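Long-range contacts in malate dehydrogenase (Naegleria fowleri, PDB 6UM4), which probably catalyses the reversible, NAD-dependent oxidation of malate to oxaloacetate: residues M248-L257 with F274-Q284; W353-Y364 with Y384-I392. All coordinates share one frame; numbering follows the deposited sequence.

Contact 1. Residues M248-L257 with F274-Q284; sequences MTRLDHDRGL and FAIWGNHSATQ
His253 and Ile276 meet where helix 250-257 passes strand 275-277, the axes of these short elements approaching to 7.8 Å and running at 131° to one another; beyond the strand, a loop continues toward the start of the helix and sets His280 beside Thr249. The CB of Asp252 faces this loop, and its two carboxylate oxygens take different partners. His280 ND1 donates to Asp252 OD2 at 2.7 Å; the oxygen lies almost in the ring plane and is approached on its syn side. With CG anti to the backbone N (chi1 175°), the imidazole of His280 reaches back to the helix, and Met248 O sits over one of its faces, 3.6 Å from His280 CG. Asp252 OD1 accepts a weak bond from Gln284 NE2 at 3.3 Å. That amide is steadied by a second bond from NE2 to Ser281 O, an oxygen that also receives Gln284 N from its opposite face. Gln284 OE1 is buried here with no partner in the model.

Farther along the helix nonpolar side chains take over: Ile276 CG1 lies 3.5 Å from His253 N. Phe274 directs its edge at one face of the His253 imidazole in an edge-to-face pair, centroids 5.3 Å apart and planes at 57°, while Phe274 CZ packs on Gly256 CA at 3.8 Å and CD2 meets Leu257 CD2. Leu257 also packs on Ala154 of the second subunit. A histidine in a Gly-Asn-His-Ser sequence, oriented by an aspartate on the neighbouring helix, is consistent with the His-Asp pair that marks the active site of lactate/malate dehydrogenases.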
loop_
_atom_site.group_PDB
_atom_site.type_symbol
_atom_site.label_atom_id
_atom_site.label_comp_id
_atom_site.label_asym_id
_atom_site.label_seq_id
_atom_site.Cartn_x
_atom_site.Cartn_y
_atom_site.Cartn_z
ATOM N N MET A 248 -10.782 2.659 -15.819
ATOM C CA MET A 248 -10.320 3.563 -14.766
ATOM C C MET A 248 -9.749 4.868 -15.316
ATOM O O MET A 248 -8.699 4.869 -15.972
ATOM C CB MET A 248 -9.258 2.902 -13.898
ATOM C CG MET A 248 -9.051 3.719 -12.644
ATOM S SD MET A 248 -7.925 2.980 -11.465
ATOM C CE MET A 248 -6.383 3.241 -12.362
ATOM N N THR A 249 -10.404 5.984 -15.004
ATOM C CA THR A 249 -9.831 7.317 -15.193
ATOM C C THR A 249 -9.622 8.022 -13.862
ATOM O O THR A 249 -9.346 9.233 -13.828
ATOM C CB THR A 249 -10.732 8.162 -16.085
ATOM O OG1 THR A 249 -12.061 8.121 -15.556
ATOM C CG2 THR A 249 -10.736 7.585 -17.484
ATOM N N ARG A 250 -9.782 7.284 -12.761
ATOM C CA ARG A 250 -9.713 7.876 -11.440
ATOM C C ARG A 250 -8.341 8.454 -11.176
ATOM O O ARG A 250 -8.209 9.382 -10.378
ATOM C CB ARG A 250 -10.058 6.815 -10.387
ATOM C CG ARG A 250 -10.120 7.326 -8.946
ATOM C CD ARG A 250 -10.970 8.592 -8.866
ATOM N NE ARG A 250 -11.151 9.013 -7.489
ATOM C CZ ARG A 250 -12.107 8.570 -6.682
ATOM N NH1 ARG A 250 -12.999 7.679 -7.117
ATOM N NH2 ARG A 250 -12.157 9.010 -5.423
ATOM N N LEU A 251 -7.299 7.910 -11.819
ATOM C CA LEU A 251 -5.963 8.439 -11.584
ATOM C C LEU A 251 -5.786 9.774 -12.303
ATOM O O LEU A 251 -5.207 10.716 -11.745
ATOM C CB LEU A 251 -4.893 7.432 -12.006
ATOM C CG LEU A 251 -3.487 7.963 -11.718
ATOM C CD1 LEU A 251 -3.290 8.219 -10.224
ATOM C CD2 LEU A 251 -2.359 7.112 -12.307
ATOM N N ASP A 252 -6.276 9.876 -13.543
ATOM C CA ASP A 252 -6.342 11.179 -14.197
ATOM C C ASP A 252 -7.093 12.171 -13.317
ATOM O O ASP A 252 -6.639 13.304 -13.086
ATOM C CB ASP A 252 -7.004 11.068 -15.571
ATOM C CG ASP A 252 -6.383 9.986 -16.462
ATOM O OD1 ASP A 252 -5.153 9.960 -16.674
ATOM O OD2 ASP A 252 -7.158 9.184 -17.027
ATOM N N HIS A 253 -8.251 11.745 -12.817
ATOM C CA HIS A 253 -9.069 12.580 -11.944
ATOM C C HIS A 253 -8.278 13.071 -10.734
ATOM O O HIS A 253 -8.201 14.278 -10.471
ATOM C CB HIS A 253 -10.301 11.777 -11.515
ATOM C CG HIS A 253 -11.215 12.510 -10.591
ATOM N ND1 HIS A 253 -12.402 13.066 -11.012
ATOM C CD2 HIS A 253 -11.124 12.771 -9.266
ATOM C CE1 HIS A 253 -13.005 13.643 -9.988
ATOM N NE2 HIS A 253 -12.252 13.475 -8.914
ATOM N N ASP A 254 -7.655 12.145 -10.006
ATOM C CA ASP A 254 -6.903 12.527 -8.823
ATOM C C ASP A 254 -5.694 13.384 -9.176
ATOM O O ASP A 254 -5.255 14.201 -8.356
ATOM C CB ASP A 254 -6.466 11.271 -8.036
ATOM C CG ASP A 254 -7.642 10.557 -7.370
ATOM O OD1 ASP A 254 -8.729 11.179 -7.218
ATOM O OD2 ASP A 254 -7.488 9.360 -7.019
ATOM N N ARG A 255 -5.093 13.166 -10.348
ATOM C CA ARG A 255 -3.969 14.006 -10.744
ATOM C C ARG A 255 -4.422 15.437 -10.979
ATOM O O ARG A 255 -3.709 16.382 -10.623
ATOM C CB ARG A 255 -3.291 13.440 -11.986
ATOM C CG ARG A 255 -2.456 12.207 -11.704
ATOM C CD ARG A 255 -2.082 11.513 -12.986
ATOM N NE ARG A 255 -0.981 10.581 -12.796
ATOM C CZ ARG A 255 -0.616 9.684 -13.699
ATOM N NH1 ARG A 255 -1.284 9.592 -14.850
ATOM N NH2 ARG A 255 0.398 8.871 -13.446
ATOM N N GLY A 256 -5.607 15.611 -11.572
ATOM C CA GLY A 256 -6.164 16.945 -11.715
ATOM C C GLY A 256 -6.398 17.612 -10.374
ATOM O O GLY A 256 -6.054 18.785 -10.180
ATOM N N LEU A 257 -6.996 16.873 -9.431
ATOM C CA LEU A 257 -7.200 17.406 -8.091
ATOM C C LEU A 257 -5.884 17.853 -7.481
ATOM O O LEU A 257 -5.833 18.868 -6.780
ATOM C CB LEU A 257 -7.874 16.372 -7.186
ATOM C CG LEU A 257 -9.269 15.874 -7.537
ATOM C CD1 LEU A 257 -9.696 14.868 -6.507
ATOM C CD2 LEU A 257 -10.250 17.030 -7.560
ATOM N N PHE A 274 -15.172 18.358 -10.031
ATOM C CA PHE A 274 -14.140 18.145 -11.036
ATOM C C PHE A 274 -14.407 16.829 -11.759
ATOM O O PHE A 274 -14.943 15.886 -11.169
ATOM C CB PHE A 274 -12.730 18.117 -10.388
ATOM C CG PHE A 274 -11.618 17.890 -11.375
ATOM C CD1 PHE A 274 -11.328 18.860 -12.332
ATOM C CD2 PHE A 274 -10.897 16.716 -11.368
ATOM C CE1 PHE A 274 -10.318 18.659 -13.260
ATOM C CE2 PHE A 274 -9.883 16.505 -12.275
ATOM C CZ PHE A 274 -9.589 17.474 -13.226
ATOM N N ALA A 275 -14.021 16.757 -13.035
ATOM C CA ALA A 275 -14.257 15.535 -13.800
ATOM C C ALA A 275 -13.296 15.432 -14.981
ATOM O O ALA A 275 -12.835 16.438 -15.521
ATOM C CB ALA A 275 -15.701 15.471 -14.307
ATOM N N ILE A 276 -13.034 14.194 -15.382
ATOM C CA ILE A 276 -12.296 13.848 -16.596
ATOM C C ILE A 276 -13.297 13.317 -17.625
ATOM O O ILE A 276 -14.088 12.423 -17.310
ATOM C CB ILE A 276 -11.215 12.800 -16.275
ATOM C CG1 ILE A 276 -10.305 13.303 -15.148
ATOM C CG2 ILE A 276 -10.435 12.388 -17.498
ATOM C CD1 ILE A 276 -9.434 14.499 -15.514
ATOM N N TRP A 277 -13.289 13.878 -18.839
ATOM C CA TRP A 277 -14.117 13.371 -19.935
ATOM C C TRP A 277 -13.262 12.600 -20.936
ATOM O O TRP A 277 -12.118 12.965 -21.212
ATOM C CB TRP A 277 -14.826 14.497 -20.698
ATOM C CG TRP A 277 -15.767 15.370 -19.915
ATOM C CD1 TRP A 277 -15.430 16.441 -19.135
ATOM C CD2 TRP A 277 -17.199 15.307 -19.906
ATOM N NE1 TRP A 277 -16.552 17.000 -18.584
ATOM C CE2 TRP A 277 -17.656 16.336 -19.058
ATOM C CE3 TRP A 277 -18.136 14.469 -20.514
ATOM C CZ2 TRP A 277 -19.007 16.550 -18.809
ATOM C CZ3 TRP A 277 -19.468 14.679 -20.261
ATOM C CH2 TRP A 277 -19.895 15.712 -19.412
ATOM N N GLY A 278 -13.840 11.552 -21.520
ATOM C CA GLY A 278 -13.225 10.944 -22.691
ATOM C C GLY A 278 -12.409 9.679 -22.461
ATOM O O GLY A 278 -12.758 8.836 -21.633
ATOM N N ASN A 279 -11.320 9.548 -23.207
ATOM C CA ASN A 279 -10.471 8.368 -23.216
ATOM C C ASN A 279 -9.414 8.467 -22.117
ATOM O O ASN A 279 -8.897 9.551 -21.826
ATOM C CB ASN A 279 -9.801 8.276 -24.592
ATOM C CG ASN A 279 -9.283 6.912 -24.907
ATOM O OD1 ASN A 279 -9.513 5.977 -24.166
ATOM N ND2 ASN A 279 -8.578 6.785 -26.030
ATOM N N HIS A 280 -9.056 7.321 -21.529
ATOM C CA HIS A 280 -7.905 7.289 -20.613
ATOM C C HIS A 280 -6.641 7.378 -21.473
ATOM O O HIS A 280 -5.967 6.387 -21.768
ATOM C CB HIS A 280 -7.933 6.025 -19.751
ATOM C CG HIS A 280 -6.735 5.857 -18.869
ATOM N ND1 HIS A 280 -6.330 6.815 -17.965
ATOM C CD2 HIS A 280 -5.853 4.834 -18.752
ATOM C CE1 HIS A 280 -5.249 6.391 -17.330
ATOM N NE2 HIS A 280 -4.940 5.189 -17.789
ATOM N N SER A 281 -6.315 8.602 -21.890
ATOM C CA SER A 281 -5.223 8.815 -22.829
ATOM C C SER A 281 -4.905 10.300 -22.848
ATOM O O SER A 281 -5.521 11.099 -22.135
ATOM C CB SER A 281 -5.591 8.331 -24.227
ATOM O OG SER A 281 -6.442 9.284 -24.836
ATOM N N ALA A 282 -3.959 10.670 -23.703
ATOM C CA ALA A 282 -3.580 12.073 -23.796
ATOM C C ALA A 282 -4.664 12.953 -24.417
ATOM O O ALA A 282 -4.530 14.175 -24.359
ATOM C CB ALA A 282 -2.283 12.222 -24.594
ATOM N N THR A 283 -5.728 12.381 -24.996
ATOM C CA THR A 283 -6.825 13.201 -25.498
ATOM C C THR A 283 -7.885 13.467 -24.442
ATOM O O THR A 283 -8.899 14.110 -24.740
ATOM C CB THR A 283 -7.507 12.544 -26.706
ATOM O OG1 THR A 283 -8.337 11.463 -26.259
ATOM C CG2 THR A 283 -6.471 12.041 -27.703
ATOM N N GLN A 284 -7.683 12.979 -23.228
ATOM C CA GLN A 284 -8.649 13.207 -22.171
ATOM C C GLN A 284 -8.891 14.697 -22.003
ATOM O O GLN A 284 -8.043 15.536 -22.328
ATOM C CB GLN A 284 -8.136 12.619 -20.859
ATOM C CG GLN A 284 -6.958 13.388 -20.312
ATOM C CD GLN A 284 -6.366 12.738 -19.092
ATOM O OE1 GLN A 284 -6.770 13.038 -17.967
ATOM N NE2 GLN A 284 -5.357 11.890 -19.296
#

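Contact 2. Residues W353-Y364 with Y384-I392; sequences WVSMAIPSRGQY and YGVIEGLPI
Tyr364, with CG anti to its own carbonyl carbon (chi1 -66°), pushes its phenol against the backbone of the 387-390 loop, whereas Tyr384, its CG between backbone N and carbonyl carbon (chi1 56°), lays its ring alongside Ile358. The Tyr364 hydroxyl has two partners in the loop: it donates to Ile387 O, at a very short 2.5 Å whose exact length is doubtful, and accepts from Leu390 N at 3.0 Å. Val386 CG1 meets the edge of the same phenol at CE2, and Trp277 joins it in an edge-to-face pair.

Strands 353-359 and 384-386 flank strand 371-380 in a three-stranded antiparallel sheet of the C-terminal domain. Because strand 371-380 lies between them, side chains rather than backbone bonds connect the two; the short segments run at 92° to each other. Ile387 crosses the indole of Trp353 at about a right angle and makes a CH-pi contact, its CG1 3.7 Å from the centroid of the five-membered ring and almost on the ring normal. Farther out along the indole, Leu390 CD2 comes against Trp353 CH2. Met356 SD lies obliquely to the Tyr384 ring, 4.6 Å from its centroid, as a Met-aromatic contact. Ile358 CD1 is tight against Val386 CG2 at 3.5 Å; the Tyr384 hydroxyl is hydrogen-bonded to Glu243 O. The bent chain of Gln363 packs over Val386, its OE1 accepts from Arg361 N at 2.8 Å, and a water links its NE2, weakly, to Val386 N.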
loop_
_atom_site.group_PDB
_atom_site.type_symbol
_atom_site.label_atom_id
_atom_site.label_comp_id
_atom_site.label_asym_id
_atom_site.label_seq_id
_atom_site.Cartn_x
_atom_site.Cartn_y
_atom_site.Cartn_z
ATOM N N TRP A 353 -18.355 14.404 -7.016
ATOM C CA TRP A 353 -18.170 13.924 -8.377
ATOM C C TRP A 353 -16.896 13.099 -8.448
ATOM O O TRP A 353 -15.841 13.519 -7.962
ATOM C CB TRP A 353 -18.035 15.073 -9.371
ATOM C CG TRP A 353 -19.193 15.970 -9.539
ATOM C CD1 TRP A 353 -20.319 16.023 -8.778
ATOM C CD2 TRP A 353 -19.316 17.005 -10.524
ATOM N NE1 TRP A 353 -21.145 17.033 -9.237
ATOM C CE2 TRP A 353 -20.546 17.645 -10.308
ATOM C CE3 TRP A 353 -18.499 17.450 -11.570
ATOM C CZ2 TRP A 353 -20.985 18.700 -11.103
ATOM C CZ3 TRP A 353 -18.938 18.505 -12.356
ATOM C CH2 TRP A 353 -20.163 19.116 -12.115
ATOM N N VAL A 354 -16.978 11.940 -9.089
ATOM C CA VAL A 354 -15.777 11.215 -9.461
ATOM C C VAL A 354 -15.880 10.919 -10.947
ATOM O O VAL A 354 -16.946 11.047 -11.560
ATOM C CB VAL A 354 -15.572 9.924 -8.625
ATOM C CG1 VAL A 354 -15.432 10.279 -7.157
ATOM C CG2 VAL A 354 -16.725 8.936 -8.835
ATOM N N SER A 355 -14.732 10.607 -11.540
ATOM C CA SER A 355 -14.660 10.219 -12.942
ATOM C C SER A 355 -14.560 8.706 -13.048
ATOM O O SER A 355 -13.796 8.077 -12.313
ATOM C CB SER A 355 -13.471 10.873 -13.647
ATOM O OG SER A 355 -13.561 12.292 -13.639
ATOM N N MET A 356 -15.349 8.142 -13.955
ATOM C CA MET A 356 -15.327 6.747 -14.364
ATOM C C MET A 356 -15.570 6.712 -15.865
ATOM O O MET A 356 -16.371 7.501 -16.372
ATOM C CB MET A 356 -16.424 5.928 -13.656
ATOM C CG MET A 356 -16.291 5.872 -12.110
ATOM S SD MET A 356 -17.749 5.129 -11.316
ATOM C CE MET A 356 -17.456 3.377 -11.595
ATOM N N ALA A 357 -14.869 5.819 -16.575
ATOM C CA ALA A 357 -15.140 5.537 -17.987
ATOM C C ALA A 357 -16.237 4.482 -18.075
ATOM O O ALA A 357 -16.021 3.322 -17.703
ATOM C CB ALA A 357 -13.877 5.060 -18.700
ATOM N N ILE A 358 -17.396 4.865 -18.602
ATOM C CA ILE A 358 -18.599 4.041 -18.485
ATOM C C ILE A 358 -19.199 3.851 -19.876
ATOM O O ILE A 358 -18.885 4.609 -20.809
ATOM C CB ILE A 358 -19.618 4.681 -17.512
ATOM C CG1 ILE A 358 -20.244 5.925 -18.160
ATOM C CG2 ILE A 358 -18.924 5.110 -16.205
ATOM C CD1 ILE A 358 -21.243 6.650 -17.287
ATOM N N PRO A 359 -20.049 2.831 -20.065
ATOM C CA PRO A 359 -20.730 2.697 -21.362
ATOM C C PRO A 359 -21.593 3.915 -21.641
ATOM O O PRO A 359 -22.412 4.329 -20.814
ATOM C CB PRO A 359 -21.581 1.425 -21.207
ATOM C CG PRO A 359 -21.733 1.245 -19.727
ATOM C CD PRO A 359 -20.415 1.738 -19.147
ATOM N N SER A 360 -21.414 4.481 -22.823
ATOM C CA SER A 360 -22.233 5.617 -23.216
ATOM C C SER A 360 -23.649 5.163 -23.562
ATOM O O SER A 360 -23.852 4.314 -24.441
ATOM C CB SER A 360 -21.601 6.329 -24.403
ATOM O OG SER A 360 -22.481 7.308 -24.905
ATOM N N ARG A 361 -24.629 5.715 -22.849
ATOM C CA ARG A 361 -26.026 5.681 -23.256
ATOM C C ARG A 361 -26.457 7.003 -23.892
ATOM O O ARG A 361 -27.632 7.377 -23.826
ATOM C CB ARG A 361 -26.918 5.339 -22.062
ATOM C CG ARG A 361 -26.539 4.048 -21.307
ATOM C CD ARG A 361 -26.800 2.794 -22.157
ATOM N NE ARG A 361 -26.578 1.544 -21.417
ATOM C CZ ARG A 361 -26.845 0.324 -21.884
ATOM N NH1 ARG A 361 -27.507 0.171 -23.022
ATOM N NH2 ARG A 361 -26.594 -0.744 -21.138
ATOM N N GLY A 362 -25.521 7.733 -24.494
ATOM C CA GLY A 362 -25.833 9.005 -25.119
ATOM C C GLY A 362 -25.859 10.204 -24.204
ATOM O O GLY A 362 -26.308 11.267 -24.632
ATOM N N GLN A 363 -25.370 10.081 -22.968
ATOM C CA GLN A 363 -25.254 11.233 -22.084
ATOM C C GLN A 363 -24.496 12.354 -22.776
ATOM O O GLN A 363 -23.474 12.118 -23.424
ATOM C CB GLN A 363 -24.534 10.840 -20.787
ATOM C CG GLN A 363 -25.269 9.827 -19.907
ATOM C CD GLN A 363 -24.873 8.395 -20.190
ATOM O OE1 GLN A 363 -24.391 8.075 -21.276
ATOM N NE2 GLN A 363 -25.015 7.526 -19.180
ATOM N N TYR A 364 -25.026 13.571 -22.662
ATOM C CA TYR A 364 -24.432 14.756 -23.283
ATOM C C TYR A 364 -24.221 14.579 -24.794
ATOM O O TYR A 364 -23.330 15.185 -25.392
ATOM C CB TYR A 364 -23.140 15.151 -22.546
ATOM C CG TYR A 364 -23.489 15.588 -21.138
ATOM C CD1 TYR A 364 -24.046 16.841 -20.908
ATOM C CD2 TYR A 364 -23.334 14.736 -20.058
ATOM C CE1 TYR A 364 -24.418 17.246 -19.640
ATOM C CE2 TYR A 364 -23.703 15.127 -18.780
ATOM C CZ TYR A 364 -24.238 16.387 -18.579
ATOM O OH TYR A 364 -24.624 16.796 -17.320
ATOM N N TYR A 384 -24.176 3.979 -10.115
ATOM C CA TYR A 384 -23.692 5.332 -10.352
ATOM C C TYR A 384 -24.582 5.996 -11.392
ATOM O O TYR A 384 -25.318 5.332 -12.125
ATOM C CB TYR A 384 -22.223 5.365 -10.830
ATOM C CG TYR A 384 -21.967 4.538 -12.078
ATOM C CD1 TYR A 384 -22.372 4.981 -13.334
ATOM C CD2 TYR A 384 -21.305 3.315 -12.000
ATOM C CE1 TYR A 384 -22.145 4.218 -14.481
ATOM C CE2 TYR A 384 -21.057 2.562 -13.138
ATOM C CZ TYR A 384 -21.480 3.010 -14.376
ATOM O OH TYR A 384 -21.242 2.246 -15.504
ATOM N N GLY A 385 -24.516 7.330 -11.430
ATOM C CA GLY A 385 -25.264 8.132 -12.383
ATOM C C GLY A 385 -24.490 9.347 -12.860
ATOM O O GLY A 385 -23.856 10.065 -12.069
ATOM N N VAL A 386 -24.527 9.578 -14.172
ATOM C CA VAL A 386 -23.855 10.739 -14.732
ATOM C C VAL A 386 -24.475 12.004 -14.159
ATOM O O VAL A 386 -25.699 12.103 -14.010
ATOM C CB VAL A 386 -23.955 10.700 -16.266
ATOM C CG1 VAL A 386 -23.357 11.949 -16.876
ATOM C CG2 VAL A 386 -23.266 9.445 -16.793
ATOM N N ILE A 387 -23.626 12.980 -13.822
ATOM C CA ILE A 387 -24.134 14.263 -13.363
ATOM C C ILE A 387 -24.930 14.886 -14.495
ATOM O O ILE A 387 -24.430 15.015 -15.618
ATOM C CB ILE A 387 -22.983 15.178 -12.913
ATOM C CG1 ILE A 387 -22.132 14.508 -11.840
ATOM C CG2 ILE A 387 -23.533 16.503 -12.382
ATOM C CD1 ILE A 387 -22.885 14.278 -10.545
ATOM N N GLU A 388 -26.179 15.248 -14.219
ATOM C CA GLU A 388 -27.081 15.731 -15.261
ATOM C C GLU A 388 -27.152 17.248 -15.276
ATOM O O GLU A 388 -26.834 17.921 -14.296
ATOM C CB GLU A 388 -28.494 15.178 -15.068
ATOM C CG GLU A 388 -28.610 13.681 -15.223
ATOM C CD GLU A 388 -29.996 13.176 -14.894
ATOM O OE1 GLU A 388 -30.871 14.006 -14.552
ATOM O OE2 GLU A 388 -30.197 11.944 -14.933
ATOM N N GLY A 389 -27.568 17.784 -16.417
ATOM C CA GLY A 389 -27.892 19.196 -16.478
ATOM C C GLY A 389 -26.730 20.134 -16.694
ATOM O O GLY A 389 -26.921 21.350 -16.622
ATOM N N LEU A 390 -25.543 19.624 -16.955
ATOM C CA LEU A 390 -24.391 20.503 -17.045
ATOM C C LEU A 390 -24.401 21.229 -18.386
ATOM O O LEU A 390 -24.534 20.586 -19.430
ATOM C CB LEU A 390 -23.100 19.718 -16.864
ATOM C CG LEU A 390 -22.952 18.977 -15.534
ATOM C CD1 LEU A 390 -21.689 18.146 -15.543
ATOM C CD2 LEU A 390 -22.940 19.968 -14.376
ATOM N N PRO A 391 -24.299 22.560 -18.397
ATOM C CA PRO A 391 -24.160 23.287 -19.668
ATOM C C PRO A 391 -22.745 23.126 -20.205
ATOM O O PRO A 391 -21.768 23.444 -19.523
ATOM C CB PRO A 391 -24.456 24.741 -19.278
ATOM C CG PRO A 391 -24.044 24.826 -17.849
ATOM C CD PRO A 391 -24.259 23.455 -17.230
ATOM N N ILE A 392 -22.634 22.621 -21.428
ATOM C CA ILE A 392 -21.346 22.321 -22.044
ATOM C C ILE A 392 -20.987 23.467 -22.980
ATOM O O ILE A 392 -21.639 23.654 -24.007
ATOM C CB ILE A 392 -21.386 20.988 -22.802
ATOM C CG1 ILE A 392 -21.821 19.849 -21.875
ATOM C CG2 ILE A 392 -20.025 20.663 -23.371
ATOM C CD1 ILE A 392 -20.963 19.716 -20.630
HETATM O O HOH W 1 -26.459 7.771 -16.036
#

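In the fold
Contact 1 closes before contact 2 opens along the chain, and their centres lie 13 Å apart within the C-terminal domain of the family. They touch through Ser355: its OG, on strand 353-359, is probably hydrogen-bonded both to Ile276 N (2.6 Å) and to His253 ND1 (3.0 Å), which joins the helix carrying the probable active-site aspartate to the sheet of contact 2. A backbone hydrogen bond between Ala357 and Ala247 also ties strand 353-359 to strand 245-247, at the edge of the Rossmann-type parallel sheet. Contact 1 is buried and its helix 250-264 faces the second subunit; contact 2 is partly buried and meets no other chain of the assembly.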